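Long-range contact in putative regulatory protein SCO4313 (Streptomyces coelicolor, PDB 2OI8), which probably acts as a TetR-family transcription regulator, recognising cis-regulatory DNA through a predicted helix-turn-helix motif: residues A[175-179]-A[212-216]. Numbering follows the deposited sequence.
Sequences RALSF and DLLGP
The backbone of residues 175-179 is one regular helical turn inside helix 170-191, closed by the hydrogen bond from F179 N to R175 O (2.9 Å). In residues 212-216 the weakly bonded end of helix 202-213 passes into a non-helical tail: L214 turns extended (phi/psi -71/109), G215 adopts a positive phi of 37°, and P216 ends the chain with its carboxylate. The segments come nearest at F179 and L213, whose CA atoms lie 7.0 Å apart.

A helix end can pack on a neighbouring helix through one leucine while a long arginine runs beside the tail, as here. L213 (chi1 t, chi2 p) leaves its backbone sideways, yet its tip reaches the partner helix: CD2 lies 3.6 Å from F179 CA and 3.8 Å from F179 CD2, and CD1 sits 4.0 Å from S178 CB. Beside this apolar part, R175, extended through chi1 and chi2 (both t) and bent at chi3 (m), lays its guanidinium along the chain end. L213 O stands over one face, 4.0 Å from R175 NH1; R175 NH2 approaches P216 CD at 3.5 Å; and R175 NH1 is 3.2 Å from G215 N, a proximity of two donors. No hydrogen bond links the segments, and the exposed G215 and P216 are poorly ordered.

The contact joins helix 170-191 to the end of helix 202-213 and the C-terminal tail. S178 OG hydrogen-bonds E209 of the second subunit and L177 packs on F200 of that subunit, consistent with the four-helix dimer bundle of the TetR family, while F179 also packs on helices 129-139 (I135) and 89-102 (L89, L92, A93).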
loop_
_atom_site.group_PDB
_atom_site.type_symbol
_atom_site.label_atom_id
_atom_site.label_comp_id
_atom_site.label_asym_id
_atom_site.label_seq_id
_atom_site.Cartn_x
_atom_site.Cartn_y
_atom_site.Cartn_z
ATOM N N ARG A 175 5.384 -20.140 1.450
ATOM C CA ARG A 175 6.478 -19.317 1.930
ATOM C C ARG A 175 6.743 -18.106 1.019
ATOM O O ARG A 175 6.892 -16.989 1.509
ATOM C CB ARG A 175 7.734 -20.154 2.083
ATOM C CG ARG A 175 8.915 -19.351 2.559
ATOM C CD ARG A 175 10.072 -20.265 2.808
ATOM N NE ARG A 175 9.767 -21.167 3.906
ATOM C CZ ARG A 175 10.651 -21.494 4.836
ATOM N NH1 ARG A 175 11.880 -20.980 4.775
ATOM N NH2 ARG A 175 10.313 -22.315 5.823
ATOM N N ALA A 176 6.796 -18.317 -0.297
ATOM C CA ALA A 176 6.997 -17.206 -1.255
ATOM C C ALA A 176 5.947 -16.085 -1.134
ATOM O O ALA A 176 6.270 -14.894 -1.120
ATOM C CB ALA A 176 7.052 -17.734 -2.685
ATOM N N LEU A 177 4.682 -16.475 -1.065
ATOM C CA LEU A 177 3.580 -15.531 -0.882
ATOM C C LEU A 177 3.711 -14.766 0.442
ATOM O O LEU A 177 3.488 -13.578 0.470
ATOM C CB LEU A 177 2.238 -16.275 -0.974
ATOM C CG LEU A 177 1.916 -16.914 -2.332
ATOM C CD1 LEU A 177 0.669 -17.730 -2.242
ATOM C CD2 LEU A 177 1.760 -15.854 -3.401
ATOM N N SER A 178 4.110 -15.457 1.512
ATOM C CA SER A 178 4.380 -14.853 2.832
ATOM C C SER A 178 5.537 -13.857 2.858
ATOM O O SER A 178 5.481 -12.837 3.555
ATOM C CB SER A 178 4.658 -15.934 3.872
ATOM O OG SER A 178 3.452 -16.426 4.413
ATOM N N PHE A 179 6.594 -14.177 2.131
ATOM C CA PHE A 179 7.714 -13.268 1.955
ATOM C C PHE A 179 7.201 -11.994 1.259
ATOM O O PHE A 179 7.427 -10.875 1.711
ATOM C CB PHE A 179 8.781 -14.023 1.141
ATOM C CG PHE A 179 9.942 -13.191 0.669
ATOM C CD1 PHE A 179 9.837 -12.406 -0.473
ATOM C CD2 PHE A 179 11.172 -13.265 1.320
ATOM C CE1 PHE A 179 10.909 -11.667 -0.922
ATOM C CE2 PHE A 179 12.260 -12.533 0.867
ATOM C CZ PHE A 179 12.128 -11.737 -0.256
ATOM N N ASP A 212 12.322 -13.750 11.104
ATOM C CA ASP A 212 11.130 -14.532 11.487
ATOM C C ASP A 212 10.588 -15.430 10.368
ATOM O O ASP A 212 9.915 -16.434 10.611
ATOM C CB ASP A 212 10.037 -13.536 11.883
ATOM C CG ASP A 212 9.036 -14.102 12.861
ATOM O OD1 ASP A 212 8.353 -15.099 12.538
ATOM O OD2 ASP A 212 8.899 -13.504 13.946
ATOM N N LEU A 213 10.890 -15.040 9.139
ATOM C CA LEU A 213 10.319 -15.645 7.951
ATOM C C LEU A 213 11.268 -16.695 7.387
ATOM O O LEU A 213 10.838 -17.714 6.842
ATOM C CB LEU A 213 10.070 -14.529 6.940
ATOM C CG LEU A 213 9.712 -14.722 5.477
ATOM C CD1 LEU A 213 8.313 -15.295 5.313
ATOM C CD2 LEU A 213 9.823 -13.350 4.843
ATOM N N LEU A 214 12.560 -16.427 7.539
ATOM C CA LEU A 214 13.615 -17.293 7.058
ATOM C C LEU A 214 13.660 -18.573 7.915
ATOM O O LEU A 214 14.036 -18.528 9.093
ATOM C CB LEU A 214 14.942 -16.529 7.111
ATOM C CG LEU A 214 15.838 -16.467 5.872
ATOM C CD1 LEU A 214 16.734 -15.238 5.941
ATOM C CD2 LEU A 214 16.669 -17.748 5.714
ATOM N N GLY A 215 13.242 -19.692 7.308
ATOM C CA GLY A 215 13.167 -21.032 7.936
ATOM C C GLY A 215 12.739 -21.078 9.398
ATOM O O GLY A 215 13.515 -21.541 10.242
ATOM N N PRO A 216 11.483 -20.658 9.703
ATOM C CA PRO A 216 11.195 -20.261 11.094
ATOM C C PRO A 216 10.949 -21.473 12.011
ATOM O O PRO A 216 10.077 -22.322 11.730
ATOM C CB PRO A 216 9.924 -19.393 10.964
ATOM C CG PRO A 216 9.187 -19.974 9.744
ATOM C CD PRO A 216 10.269 -20.620 8.848
ATOM O OXT PRO A 216 11.633 -21.606 13.046
#